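Local coordinates for protein CbsA (Xanthomonas oryzae pv. oryzae, PDB 5XYH) that hydrolyses beta-1,4-glucosidic bonds of cellulose as an exo-acting cellobiosidase, probably releasing cellobiose, and serves a rice pathogen as a cell-wall-degrading enzyme, at residues V4-V9 with Y189-I194; V88-Y93 with L139-I144; T261-N266 with L329-W334; S338-G343 with F414-T419. All coordinates share one frame; numbering follows the deposited sequence.

Contact 1 (V4-V9 with Y189-I194); sequences VDNPFV and YNYMDI
At the end of the family 6 barrel where strand 188-193 begins, the N-terminal loop carrying Val4, Pro7 and Phe8 folds over Tyr189 and Tyr191, two tyrosines on the same face of that strand. Pro7 sets CB and CG over one face of the Tyr189 ring: CB sits 3.5 Å from the ring centroid and only 3° off the normal, the geometry of a CH-pi contact, while CG rests 3.6 Å from Tyr189 CG. The far end of the same ring is held by the backbone, because Val4 N donates to Tyr189 OH over 3.0 Å with an N-H...O angle of 158°, in the plane of the ring. Tyr191 meets the proline tip to tip, its OH in van der Waals packing 3.2 Å from Pro7 CD; the polar partner of that hydroxyl is His355 ND1. Phe8 brings CE2 to within 4.4 Å of Tyr191 CE1. Asn6 OD1 accepts from Phe8 N at 3.0 Å, from above the carbonyl plane; this Asx turn helps hold the type I bend from Asn6 to Val9. A proline-aromatic CH-pi contact beside an Asx turn thus packs the N-terminal segment on strand tyrosines of the distorted family 6 barrel.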
loop_
_atom_site.group_PDB
_atom_site.type_symbol
_atom_site.label_atom_id
_atom_site.label_comp_id
_atom_site.label_asym_id
_atom_site.label_seq_id
_atom_site.Cartn_x
_atom_site.Cartn_y
_atom_site.Cartn_z
ATOM N N VAL A 4 -21.721 5.290 -5.522
ATOM C CA VAL A 4 -21.558 6.679 -5.100
ATOM C C VAL A 4 -20.176 7.187 -5.496
ATOM O O VAL A 4 -19.301 6.406 -5.881
ATOM C CB VAL A 4 -21.793 6.842 -3.585
ATOM C CG1 VAL A 4 -23.229 6.496 -3.231
ATOM C CG2 VAL A 4 -20.815 5.984 -2.788
ATOM N N ASP A 5 -19.976 8.502 -5.413
ATOM C CA ASP A 5 -18.711 9.092 -5.855
ATOM C C ASP A 5 -17.551 8.654 -4.975
ATOM O O ASP A 5 -16.472 8.307 -5.473
ATOM C CB ASP A 5 -18.814 10.615 -5.868
ATOM C CG ASP A 5 -19.706 11.123 -6.980
ATOM O OD1 ASP A 5 -19.796 10.431 -8.021
ATOM O OD2 ASP A 5 -20.320 12.200 -6.805
ATOM N N ASN A 6 -17.749 8.680 -3.664
ATOM C CA ASN A 6 -16.715 8.313 -2.699
ATOM C C ASN A 6 -17.317 7.307 -1.731
ATOM O O ASN A 6 -18.096 7.712 -0.843
ATOM C CB ASN A 6 -16.192 9.537 -1.949
ATOM C CG ASN A 6 -15.180 9.177 -0.877
ATOM O OD1 ASN A 6 -14.816 8.011 -0.724
ATOM N ND2 ASN A 6 -14.719 10.169 -0.135
ATOM N N PRO A 7 -16.962 6.018 -1.829
ATOM C CA PRO A 7 -17.625 5.000 -0.996
ATOM C C PRO A 7 -17.326 5.129 0.482
ATOM O O PRO A 7 -17.993 4.467 1.290
ATOM C CB PRO A 7 -17.073 3.680 -1.543
ATOM C CG PRO A 7 -15.694 4.053 -2.022
ATOM C CD PRO A 7 -15.817 5.461 -2.571
ATOM N N PHE A 8 -16.341 5.937 0.867
ATOM C CA PHE A 8 -16.029 6.070 2.284
ATOM C C PHE A 8 -16.949 7.046 3.000
ATOM O O PHE A 8 -17.023 7.008 4.232
ATOM C CB PHE A 8 -14.570 6.501 2.452
ATOM C CG PHE A 8 -13.586 5.446 2.003
ATOM C CD1 PHE A 8 -13.115 4.497 2.892
ATOM C CD2 PHE A 8 -13.169 5.383 0.690
ATOM C CE1 PHE A 8 -12.224 3.529 2.486
ATOM C CE2 PHE A 8 -12.277 4.420 0.278
ATOM C CZ PHE A 8 -11.804 3.495 1.168
ATOM N N VAL A 9 -17.647 7.915 2.267
ATOM C CA VAL A 9 -18.421 8.974 2.903
ATOM C C VAL A 9 -19.571 8.357 3.685
ATOM O O VAL A 9 -20.376 7.596 3.133
ATOM C CB VAL A 9 -18.943 9.973 1.867
ATOM C CG1 VAL A 9 -19.930 10.922 2.526
ATOM C CG2 VAL A 9 -17.786 10.725 1.227
ATOM N N TYR A 189 -15.707 -0.819 -5.750
ATOM C CA TYR A 189 -14.980 0.410 -6.041
ATOM C C TYR A 189 -13.512 0.061 -6.226
ATOM O O TYR A 189 -12.951 -0.687 -5.421
ATOM C CB TYR A 189 -15.161 1.432 -4.912
ATOM C CG TYR A 189 -16.623 1.820 -4.733
ATOM C CD1 TYR A 189 -17.515 0.959 -4.101
ATOM C CD2 TYR A 189 -17.111 3.019 -5.219
ATOM C CE1 TYR A 189 -18.849 1.277 -3.972
ATOM C CE2 TYR A 189 -18.456 3.358 -5.079
ATOM C CZ TYR A 189 -19.311 2.482 -4.446
ATOM O OH TYR A 189 -20.639 2.806 -4.304
ATOM N N ASN A 190 -12.898 0.580 -7.289
ATOM C CA ASN A 190 -11.544 0.185 -7.668
ATOM C C ASN A 190 -10.612 1.382 -7.605
ATOM O O ASN A 190 -10.837 2.378 -8.298
ATOM C CB ASN A 190 -11.506 -0.410 -9.074
ATOM C CG ASN A 190 -12.307 -1.682 -9.186
ATOM O OD1 ASN A 190 -12.237 -2.561 -8.322
ATOM N ND2 ASN A 190 -13.089 -1.791 -10.262
ATOM N N TYR A 191 -9.541 1.259 -6.820
ATOM C CA TYR A 191 -8.503 2.282 -6.731
ATOM C C TYR A 191 -7.179 1.715 -7.234
ATOM O O TYR A 191 -6.668 0.730 -6.688
ATOM C CB TYR A 191 -8.376 2.800 -5.301
ATOM C CG TYR A 191 -9.571 3.647 -4.882
ATOM C CD1 TYR A 191 -10.740 3.045 -4.421
ATOM C CD2 TYR A 191 -9.530 5.042 -4.960
ATOM C CE1 TYR A 191 -11.826 3.803 -4.048
ATOM C CE2 TYR A 191 -10.617 5.812 -4.576
ATOM C CZ TYR A 191 -11.760 5.182 -4.119
ATOM O OH TYR A 191 -12.851 5.924 -3.723
ATOM N N MET A 192 -6.631 2.349 -8.270
ATOM C CA MET A 192 -5.387 1.922 -8.894
ATOM C C MET A 192 -4.193 2.260 -7.996
ATOM O O MET A 192 -3.986 3.426 -7.643
ATOM C CB MET A 192 -5.234 2.619 -10.247
ATOM C CG MET A 192 -6.267 2.247 -11.286
ATOM S SD MET A 192 -6.124 0.535 -11.774
ATOM C CE MET A 192 -4.493 0.526 -12.505
ATOM N N ASP A 193 -3.389 1.255 -7.649
ATOM C CA ASP A 193 -2.155 1.511 -6.922
ATOM C C ASP A 193 -1.191 2.282 -7.809
ATOM O O ASP A 193 -0.996 1.930 -8.975
ATOM C CB ASP A 193 -1.497 0.210 -6.475
ATOM C CG ASP A 193 -0.233 0.457 -5.661
ATOM O OD1 ASP A 193 -0.358 0.616 -4.427
ATOM O OD2 ASP A 193 0.869 0.531 -6.258
ATOM N N ILE A 194 -0.568 3.320 -7.265
ATOM C CA ILE A 194 0.352 4.097 -8.094
ATOM C C ILE A 194 1.596 4.478 -7.288
ATOM O O ILE A 194 2.077 5.617 -7.341
ATOM C CB ILE A 194 -0.385 5.307 -8.727
ATOM C CG1 ILE A 194 0.421 5.944 -9.872
ATOM C CG2 ILE A 194 -0.843 6.340 -7.685
ATOM C CD1 ILE A 194 -0.437 6.836 -10.750
#

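Contact 2 (V88-Y93 with L139-I144); sequences VGLVIY and LRIVNI
Leu90 packs between Ile141 and Asn143 of the adjoining strand, and its side chain can be traced outward. CB stands 3.5 Å from Asn143 OD1, the two side chains leaving the sheet in company. CG, anti to the carbonyl carbon (chi1 -61°), passes the same Asn143 OD1 at 4.1 Å. CD1, anti to CA (chi2 178°), ends 3.7 Å from Ile141 CG2. Asn143 OD1 is thus walled by hydrocarbon, Ile92 CD1 also being 3.8 Å away; it is buried with no polar partner in the model, whereas ND2 bonds to Asn190 OD1 on the next strand. Further back, Val88 CB meets Ile141 CD1 at 3.8 Å. Val91 and Ile144 point to the other face, where Gly89 faces Val142 without a side chain.

The backbones run parallel, their short axes 31° apart. Val88 N and Leu90 N donate to Arg140 O and Val142 O, and Val88 O and Leu90 O accept from Val142 N and Ile144 N; the last bond is 2.7 Å long. Ile92 N to Ile144 O closes the series, less straight than the others. Helices 69-79 and 113-131 cover the Leu90 face. Helix 113-131 lies between the two strands in sequence, so this is a beta-alpha-beta crossover, the repeating element of the distorted TIM-like barrel of glycoside hydrolase family 6.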
loop_
_atom_site.group_PDB
_atom_site.type_symbol
_atom_site.label_atom_id
_atom_site.label_comp_id
_atom_site.label_asym_id
_atom_site.label_seq_id
_atom_site.Cartn_x
_atom_site.Cartn_y
_atom_site.Cartn_z
ATOM N N VAL A 88 -15.548 -2.651 2.692
ATOM C CA VAL A 88 -14.746 -3.856 2.903
ATOM C C VAL A 88 -13.497 -3.720 2.044
ATOM O O VAL A 88 -13.578 -3.723 0.809
ATOM C CB VAL A 88 -15.520 -5.134 2.556
ATOM C CG1 VAL A 88 -14.667 -6.359 2.825
ATOM C CG2 VAL A 88 -16.798 -5.206 3.369
ATOM N N GLY A 89 -12.342 -3.588 2.687
ATOM C CA GLY A 89 -11.109 -3.326 1.968
ATOM C C GLY A 89 -10.408 -4.600 1.538
ATOM O O GLY A 89 -10.107 -5.465 2.368
ATOM N N LEU A 90 -10.125 -4.695 0.234
ATOM C CA LEU A 90 -9.443 -5.833 -0.365
ATOM C C LEU A 90 -8.255 -5.338 -1.172
ATOM O O LEU A 90 -8.302 -4.266 -1.784
ATOM C CB LEU A 90 -10.354 -6.644 -1.296
ATOM C CG LEU A 90 -11.614 -7.300 -0.719
ATOM C CD1 LEU A 90 -12.405 -8.017 -1.818
ATOM C CD2 LEU A 90 -11.293 -8.265 0.423
ATOM N N VAL A 91 -7.193 -6.134 -1.169
ATOM C CA VAL A 91 -6.019 -5.894 -1.995
ATOM C C VAL A 91 -5.982 -7.001 -3.041
ATOM O O VAL A 91 -5.828 -8.182 -2.706
ATOM C CB VAL A 91 -4.738 -5.859 -1.159
ATOM C CG1 VAL A 91 -3.582 -5.428 -2.030
ATOM C CG2 VAL A 91 -4.910 -4.900 0.022
ATOM N N ILE A 92 -6.182 -6.619 -4.299
ATOM C CA ILE A 92 -6.100 -7.525 -5.441
ATOM C C ILE A 92 -4.622 -7.640 -5.808
ATOM O O ILE A 92 -4.024 -6.678 -6.294
ATOM C CB ILE A 92 -6.933 -7.000 -6.624
ATOM C CG1 ILE A 92 -8.391 -6.723 -6.201
ATOM C CG2 ILE A 92 -6.849 -7.952 -7.848
ATOM C CD1 ILE A 92 -9.129 -7.942 -5.592
ATOM N N TYR A 93 -4.017 -8.816 -5.581
ATOM C CA TYR A 93 -2.554 -8.888 -5.567
ATOM C C TYR A 93 -2.085 -10.297 -5.950
ATOM O O TYR A 93 -1.516 -11.034 -5.149
ATOM C CB TYR A 93 -2.034 -8.483 -4.184
ATOM C CG TYR A 93 -0.529 -8.330 -4.015
ATOM C CD1 TYR A 93 0.217 -7.548 -4.882
ATOM C CD2 TYR A 93 0.126 -8.930 -2.942
ATOM C CE1 TYR A 93 1.592 -7.384 -4.715
ATOM C CE2 TYR A 93 1.487 -8.779 -2.765
ATOM C CZ TYR A 93 2.218 -8.003 -3.663
ATOM O OH TYR A 93 3.580 -7.848 -3.493
ATOM N N LEU A 139 -22.907 -4.370 0.995
ATOM C CA LEU A 139 -21.521 -4.028 1.292
ATOM C C LEU A 139 -20.928 -3.213 0.148
ATOM O O LEU A 139 -21.237 -3.453 -1.023
ATOM C CB LEU A 139 -20.689 -5.296 1.490
ATOM C CG LEU A 139 -21.156 -6.349 2.510
ATOM C CD1 LEU A 139 -20.302 -7.592 2.418
ATOM C CD2 LEU A 139 -21.115 -5.808 3.927
ATOM N N ARG A 140 -20.063 -2.265 0.490
ATOM C CA ARG A 140 -19.245 -1.552 -0.488
ATOM C C ARG A 140 -17.851 -2.172 -0.478
ATOM O O ARG A 140 -17.149 -2.119 0.537
ATOM C CB ARG A 140 -19.181 -0.063 -0.164
ATOM C CG ARG A 140 -20.508 0.649 -0.329
ATOM C CD ARG A 140 -20.361 2.138 -0.061
ATOM N NE ARG A 140 -21.658 2.805 -0.157
ATOM C CZ ARG A 140 -21.909 4.030 0.289
ATOM N NH1 ARG A 140 -20.960 4.741 0.886
ATOM N NH2 ARG A 140 -23.125 4.535 0.151
ATOM N N ILE A 141 -17.465 -2.784 -1.589
ATOM C CA ILE A 141 -16.172 -3.440 -1.704
ATOM C C ILE A 141 -15.195 -2.428 -2.298
ATOM O O ILE A 141 -15.455 -1.866 -3.362
ATOM C CB ILE A 141 -16.267 -4.704 -2.574
ATOM C CG1 ILE A 141 -17.457 -5.574 -2.142
ATOM C CG2 ILE A 141 -14.971 -5.509 -2.501
ATOM C CD1 ILE A 141 -17.357 -6.036 -0.691
ATOM N N VAL A 142 -14.083 -2.182 -1.610
ATOM C CA VAL A 142 -13.094 -1.195 -2.052
ATOM C C VAL A 142 -11.800 -1.939 -2.326
ATOM O O VAL A 142 -11.162 -2.455 -1.396
ATOM C CB VAL A 142 -12.868 -0.077 -1.023
ATOM C CG1 VAL A 142 -11.785 0.879 -1.528
ATOM C CG2 VAL A 142 -14.163 0.676 -0.728
ATOM N N ASN A 143 -11.398 -1.969 -3.592
ATOM C CA ASN A 143 -10.244 -2.737 -4.047
ATOM C C ASN A 143 -9.009 -1.853 -4.214
ATOM O O ASN A 143 -9.066 -0.806 -4.874
ATOM C CB ASN A 143 -10.557 -3.421 -5.377
ATOM C CG ASN A 143 -11.546 -4.546 -5.236
ATOM O OD1 ASN A 143 -11.540 -5.283 -4.242
ATOM N ND2 ASN A 143 -12.418 -4.691 -6.232
ATOM N N ILE A 144 -7.893 -2.290 -3.635
ATOM C CA ILE A 144 -6.578 -1.800 -4.016
ATOM C C ILE A 144 -6.093 -2.683 -5.158
ATOM O O ILE A 144 -5.853 -3.881 -4.972
ATOM C CB ILE A 144 -5.598 -1.822 -2.835
ATOM C CG1 ILE A 144 -6.098 -0.860 -1.744
ATOM C CG2 ILE A 144 -4.181 -1.457 -3.314
ATOM C CD1 ILE A 144 -5.298 -0.893 -0.447
#

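Contact 3 (T261-N266 with L329-W334); sequences TFYQWN and LHRGNW
Phe262 CG stands anti to its backbone N, which carries the ring toward Arg331, and Arg331 bends at chi3 (79°) after an extended start, which turns its guanidinium toward Tyr263. The first meeting is over a face: Arg331 CG lies 3.7 Å from the centroid of the Phe262 ring, 23° off the normal, a CH-pi contact displaced toward CZ. Tyr263 is met another way. Its edge, at CD1, comes over the face of the guanidinium, 3.6 Å from Arg331 NH1, with the two planes 77° apart. Arg331 NH1 also lies near Asn266 ND2, but both are donors; each is satisfied elsewhere, Arg331 NH1 by Val268 O and Asn266 ND2 by Ser197 O. Asn266 OD1 accepts from Val268 N, so Val268 binds both side chains.

The contact joins two irregular loops outside the barrel sheet, one leading into helix 271-284 and the other following helix 316-323. Each is shaped by a tight turn: type I' from Tyr263 to Asn266, and type I from His330 to Asn333. The second turn is reinforced by His330 ND1, which accepts from Gly332 N at 2.9 Å nearly in the plane of the imidazole.

Water bridges the loops. One molecule links backbone to backbone, donating to Phe262 O and accepting from Arg331 N at 2.9 Å, and it sits over the face of the His330 ring. A second links backbone to guanidinium: it donates to Tyr263 O and accepts only weakly from Arg331 NH1, at 3.3 Å. On the outer side, Gln264 OE1 approaches His330 NE2 to 3.5 Å, the amide and imidazole planes steeply inclined.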
loop_
_atom_site.group_PDB
_atom_site.type_symbol
_atom_site.label_atom_id
_atom_site.label_comp_id
_atom_site.label_asym_id
_atom_site.label_seq_id
_atom_site.Cartn_x
_atom_site.Cartn_y
_atom_site.Cartn_z
ATOM N N THR A 261 21.130 14.573 -0.111
ATOM C CA THR A 261 21.343 13.144 -0.320
ATOM C C THR A 261 20.045 12.362 -0.181
ATOM O O THR A 261 19.737 11.506 -1.012
ATOM C CB THR A 261 22.382 12.606 0.669
ATOM O OG1 THR A 261 23.670 13.181 0.388
ATOM C CG2 THR A 261 22.479 11.106 0.545
ATOM N N PHE A 262 19.249 12.676 0.842
ATOM C CA PHE A 262 18.047 11.893 1.120
ATOM C C PHE A 262 17.035 11.970 -0.016
ATOM O O PHE A 262 16.342 10.985 -0.299
ATOM C CB PHE A 262 17.407 12.354 2.426
ATOM C CG PHE A 262 16.243 11.502 2.869
ATOM C CD1 PHE A 262 16.444 10.189 3.287
ATOM C CD2 PHE A 262 14.947 12.022 2.883
ATOM C CE1 PHE A 262 15.367 9.391 3.708
ATOM C CE2 PHE A 262 13.861 11.247 3.296
ATOM C CZ PHE A 262 14.071 9.931 3.716
ATOM N N TYR A 263 16.906 13.131 -0.667
ATOM C CA TYR A 263 15.890 13.250 -1.706
ATOM C C TYR A 263 16.446 13.089 -3.115
ATOM O O TYR A 263 15.677 12.757 -4.021
ATOM C CB TYR A 263 15.130 14.588 -1.577
ATOM C CG TYR A 263 14.272 14.655 -0.332
ATOM C CD1 TYR A 263 13.221 13.756 -0.134
ATOM C CD2 TYR A 263 14.535 15.580 0.665
ATOM C CE1 TYR A 263 12.453 13.792 1.020
ATOM C CE2 TYR A 263 13.769 15.623 1.830
ATOM C CZ TYR A 263 12.727 14.734 2.001
ATOM O OH TYR A 263 11.960 14.782 3.161
ATOM N N GLN A 264 17.753 13.276 -3.312
ATOM C CA GLN A 264 18.421 13.010 -4.591
ATOM C C GLN A 264 17.714 13.688 -5.761
ATOM O O GLN A 264 17.458 13.061 -6.789
ATOM C CB GLN A 264 18.519 11.519 -4.916
ATOM C CG GLN A 264 18.873 10.512 -3.877
ATOM C CD GLN A 264 18.989 9.148 -4.551
ATOM O OE1 GLN A 264 18.068 8.310 -4.475
ATOM N NE2 GLN A 264 20.090 8.951 -5.291
ATOM N N TRP A 265 17.366 14.954 -5.590
ATOM C CA TRP A 265 16.766 15.785 -6.630
ATOM C C TRP A 265 15.292 15.467 -6.863
ATOM O O TRP A 265 14.725 15.869 -7.890
ATOM C CB TRP A 265 17.533 15.684 -7.957
ATOM C CG TRP A 265 18.951 16.171 -7.908
ATOM C CD1 TRP A 265 19.818 16.118 -6.852
ATOM C CD2 TRP A 265 19.674 16.760 -8.989
ATOM N NE1 TRP A 265 21.036 16.653 -7.206
ATOM C CE2 TRP A 265 20.968 17.060 -8.515
ATOM C CE3 TRP A 265 19.350 17.065 -10.318
ATOM C CZ2 TRP A 265 21.942 17.653 -9.325
ATOM C CZ3 TRP A 265 20.322 17.658 -11.123
ATOM C CH2 TRP A 265 21.601 17.945 -10.618
ATOM N N ASN A 266 14.642 14.770 -5.936
ATOM C CA ASN A 266 13.215 14.479 -6.010
ATOM C C ASN A 266 12.466 15.487 -5.144
ATOM O O ASN A 266 12.599 15.472 -3.917
ATOM C CB ASN A 266 12.964 13.048 -5.541
ATOM C CG ASN A 266 11.501 12.649 -5.578
ATOM O OD1 ASN A 266 10.611 13.459 -5.862
ATOM N ND2 ASN A 266 11.246 11.389 -5.249
ATOM N N LEU A 329 17.259 5.242 6.136
ATOM C CA LEU A 329 18.592 5.423 5.566
ATOM C C LEU A 329 18.522 5.837 4.098
ATOM O O LEU A 329 19.443 6.499 3.587
ATOM C CB LEU A 329 19.407 4.133 5.723
ATOM C CG LEU A 329 19.527 3.618 7.163
ATOM C CD1 LEU A 329 20.184 2.248 7.182
ATOM C CD2 LEU A 329 20.325 4.614 8.005
ATOM N N HIS A 330 17.437 5.469 3.416
ATOM C CA HIS A 330 17.255 5.685 1.992
ATOM C C HIS A 330 15.777 5.492 1.712
ATOM O O HIS A 330 15.164 4.571 2.258
ATOM C CB HIS A 330 18.091 4.695 1.169
ATOM C CG HIS A 330 18.233 5.062 -0.273
ATOM N ND1 HIS A 330 17.220 4.884 -1.190
ATOM C CD2 HIS A 330 19.270 5.595 -0.958
ATOM C CE1 HIS A 330 17.619 5.306 -2.375
ATOM N NE2 HIS A 330 18.860 5.742 -2.261
ATOM N N ARG A 331 15.199 6.353 0.874
ATOM C CA ARG A 331 13.771 6.220 0.597
ATOM C C ARG A 331 13.430 4.915 -0.128
ATOM O O ARG A 331 12.254 4.541 -0.177
ATOM C CB ARG A 331 13.286 7.454 -0.195
ATOM C CG ARG A 331 13.604 8.778 0.520
ATOM C CD ARG A 331 13.039 9.981 -0.201
ATOM N NE ARG A 331 11.620 10.117 0.079
ATOM C CZ ARG A 331 10.754 10.743 -0.713
ATOM N NH1 ARG A 331 11.155 11.308 -1.844
ATOM N NH2 ARG A 331 9.478 10.805 -0.366
ATOM N N GLY A 332 14.418 4.200 -0.660
ATOM C CA GLY A 332 14.165 2.923 -1.306
ATOM C C GLY A 332 14.008 1.738 -0.373
ATOM O O GLY A 332 13.678 0.642 -0.841
ATOM N N ASN A 333 14.234 1.933 0.925
ATOM C CA ASN A 333 14.141 0.858 1.913
ATOM C C ASN A 333 12.680 0.652 2.312
ATOM O O ASN A 333 12.082 1.498 2.987
ATOM C CB ASN A 333 14.987 1.188 3.134
ATOM C CG ASN A 333 16.470 1.168 2.836
ATOM O OD1 ASN A 333 16.906 0.652 1.806
ATOM N ND2 ASN A 333 17.253 1.716 3.739
ATOM N N TRP A 334 12.122 -0.500 1.947
ATOM C CA TRP A 334 10.701 -0.744 2.088
ATOM C C TRP A 334 10.335 -1.813 3.105
ATOM O O TRP A 334 9.145 -2.001 3.369
ATOM C CB TRP A 334 10.120 -1.164 0.738
ATOM C CG TRP A 334 10.841 -2.363 0.138
ATOM C CD1 TRP A 334 11.919 -2.335 -0.695
ATOM C CD2 TRP A 334 10.522 -3.753 0.333
ATOM N NE1 TRP A 334 12.291 -3.617 -1.040
ATOM C CE2 TRP A 334 11.447 -4.504 -0.425
ATOM C CE3 TRP A 334 9.535 -4.433 1.061
ATOM C CZ2 TRP A 334 11.418 -5.897 -0.469
ATOM C CZ3 TRP A 334 9.511 -5.822 1.022
ATOM C CH2 TRP A 334 10.442 -6.538 0.256
HETATM O O HOH W 1 16.832 8.288 -0.458
HETATM O O HOH W 2 13.938 10.554 -3.476
#

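Contact 4 (S338-G343 with F414-T419); sequences SGAGIG and FVQLVT
The C-terminal helix 411-419 packs against an extended loop, and Gln416 and Leu417 meet Ala340 and Ile342 there. Gln416 leaves the helix with CG anti to its backbone N (chi1 168°) and reaches extended across to the loop. Its NE2 donates to Ala340 O at 3.1 Å, in the plane of both amide and carbonyl and on a lone pair of the oxygen; the same nitrogen also bonds to Gln337 O, so two loop carbonyls fix the amide's rotation. Its OE1 lies 3.4 Å from Ser338 CA. One residue on, Leu417 O accepts from Ile342 N at 2.9 Å, nearly straight at 171°. The chains come close at this point: Gly341 CA is 4.0 Å from Leu417 CA and also touches Leu417 O. Apolar groups fill in beside the bonds. Leu417 CD2 reaches Ala340 CB at 4.0 Å, Ile342 CG1 packs on Leu417 CB, and Ile342 CD1 lies alongside Val418 CG2 at 4.1 Å. The loop thus covers one side of the helix, while Phe414 and Val418 carry the packing on to helices 17-27 and 33-42, and the loop itself proceeds from Gly343 toward strand 347-351.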
loop_
_atom_site.group_PDB
_atom_site.type_symbol
_atom_site.label_atom_id
_atom_site.label_comp_id
_atom_site.label_asym_id
_atom_site.label_seq_id
_atom_site.Cartn_x
_atom_site.Cartn_y
_atom_site.Cartn_z
ATOM N N SER A 338 12.695 0.023 10.739
ATOM C CA SER A 338 12.853 0.395 12.135
ATOM C C SER A 338 12.473 1.859 12.312
ATOM O O SER A 338 12.485 2.651 11.363
ATOM C CB SER A 338 14.287 0.160 12.606
ATOM O OG SER A 338 15.206 0.901 11.832
ATOM N N GLY A 339 12.113 2.216 13.541
ATOM C CA GLY A 339 11.737 3.576 13.841
ATOM C C GLY A 339 10.372 3.994 13.324
ATOM O O GLY A 339 9.822 4.989 13.801
ATOM N N ALA A 340 9.798 3.271 12.373
ATOM C CA ALA A 340 8.511 3.663 11.818
ATOM C C ALA A 340 7.419 3.578 12.874
ATOM O O ALA A 340 7.502 2.794 13.823
ATOM C CB ALA A 340 8.149 2.772 10.628
ATOM N N GLY A 341 6.386 4.407 12.703
ATOM C CA GLY A 341 5.228 4.359 13.562
ATOM C C GLY A 341 3.929 4.351 12.779
ATOM O O GLY A 341 3.874 4.713 11.603
ATOM N N ILE A 342 2.868 3.913 13.464
ATOM C CA ILE A 342 1.524 3.981 12.888
ATOM C C ILE A 342 1.181 5.422 12.543
ATOM O O ILE A 342 1.540 6.357 13.271
ATOM C CB ILE A 342 0.499 3.392 13.870
ATOM C CG1 ILE A 342 0.733 1.880 14.012
ATOM C CG2 ILE A 342 -0.931 3.713 13.421
ATOM C CD1 ILE A 342 -0.296 1.154 14.828
ATOM N N GLY A 343 0.516 5.621 11.409
ATOM C CA GLY A 343 0.125 6.963 10.992
ATOM C C GLY A 343 -1.324 7.277 11.310
ATOM O O GLY A 343 -1.900 6.763 12.278
ATOM N N PHE A 414 5.528 -4.603 15.667
ATOM C CA PHE A 414 4.231 -4.104 16.103
ATOM C C PHE A 414 4.379 -3.169 17.294
ATOM O O PHE A 414 3.875 -2.042 17.278
ATOM C CB PHE A 414 3.306 -5.260 16.459
ATOM C CG PHE A 414 1.917 -4.825 16.808
ATOM C CD1 PHE A 414 1.147 -4.129 15.887
ATOM C CD2 PHE A 414 1.373 -5.119 18.054
ATOM C CE1 PHE A 414 -0.161 -3.727 16.196
ATOM C CE2 PHE A 414 0.066 -4.713 18.377
ATOM C CZ PHE A 414 -0.695 -4.019 17.448
ATOM N N VAL A 415 5.058 -3.638 18.346
ATOM C CA VAL A 415 5.301 -2.808 19.520
ATOM C C VAL A 415 5.948 -1.495 19.119
ATOM O O VAL A 415 5.564 -0.419 19.597
ATOM C CB VAL A 415 6.175 -3.572 20.528
ATOM C CG1 VAL A 415 6.636 -2.628 21.651
ATOM C CG2 VAL A 415 5.422 -4.805 21.055
ATOM N N GLN A 416 6.936 -1.558 18.225
ATOM C CA GLN A 416 7.598 -0.344 17.759
ATOM C C GLN A 416 6.608 0.578 17.040
ATOM O O GLN A 416 6.545 1.781 17.318
ATOM C CB GLN A 416 8.777 -0.719 16.850
ATOM C CG GLN A 416 9.372 0.438 16.059
ATOM C CD GLN A 416 10.060 -0.014 14.755
ATOM O OE1 GLN A 416 11.022 -0.787 14.777
ATOM N NE2 GLN A 416 9.553 0.466 13.623
ATOM N N LEU A 417 5.795 0.016 16.137
ATOM C CA LEU A 417 4.845 0.824 15.375
ATOM C C LEU A 417 3.837 1.530 16.276
ATOM O O LEU A 417 3.502 2.702 16.045
ATOM C CB LEU A 417 4.118 -0.052 14.359
ATOM C CG LEU A 417 4.958 -0.449 13.143
ATOM C CD1 LEU A 417 4.258 -1.590 12.415
ATOM C CD2 LEU A 417 5.143 0.754 12.222
ATOM N N VAL A 418 3.323 0.829 17.294
ATOM C CA VAL A 418 2.375 1.443 18.225
ATOM C C VAL A 418 3.057 2.526 19.052
ATOM O O VAL A 418 2.527 3.635 19.214
ATOM C CB VAL A 418 1.749 0.368 19.129
ATOM C CG1 VAL A 418 0.922 1.003 20.232
ATOM C CG2 VAL A 418 0.913 -0.571 18.301
ATOM N N THR A 419 4.243 2.217 19.590
ATOM C CA THR A 419 4.983 3.169 20.410
ATOM C C THR A 419 5.281 4.451 19.646
ATOM O O THR A 419 5.262 5.547 20.218
ATOM C CB THR A 419 6.280 2.515 20.892
ATOM O OG1 THR A 419 5.960 1.314 21.597
ATOM C CG2 THR A 419 7.078 3.445 21.804
#

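In the fold
From the N terminus, residues 4-9 are the first to close a loop: contact 1 brings them to strand 188-193 across 179 intervening residues. Contact 2 nests inside that loop, pairing strands 86-92 and 140-145. The two touch, their centres about 9 Å apart, because strands 140-145 and 188-193 are neighbours in one sheet, and Phe8 CZ packs on Val142 CG1 at 3.8 Å. Contacts 3 and 4 follow in series, without nesting or crossing. Contact 3 joins two loops on the opposite side of the chain's centre from contacts 1 and 2, and contact 4 brings the C-terminal helix back to the loop that continues from 329-334; the centres of contacts 3 and 4 lie about 20 Å apart.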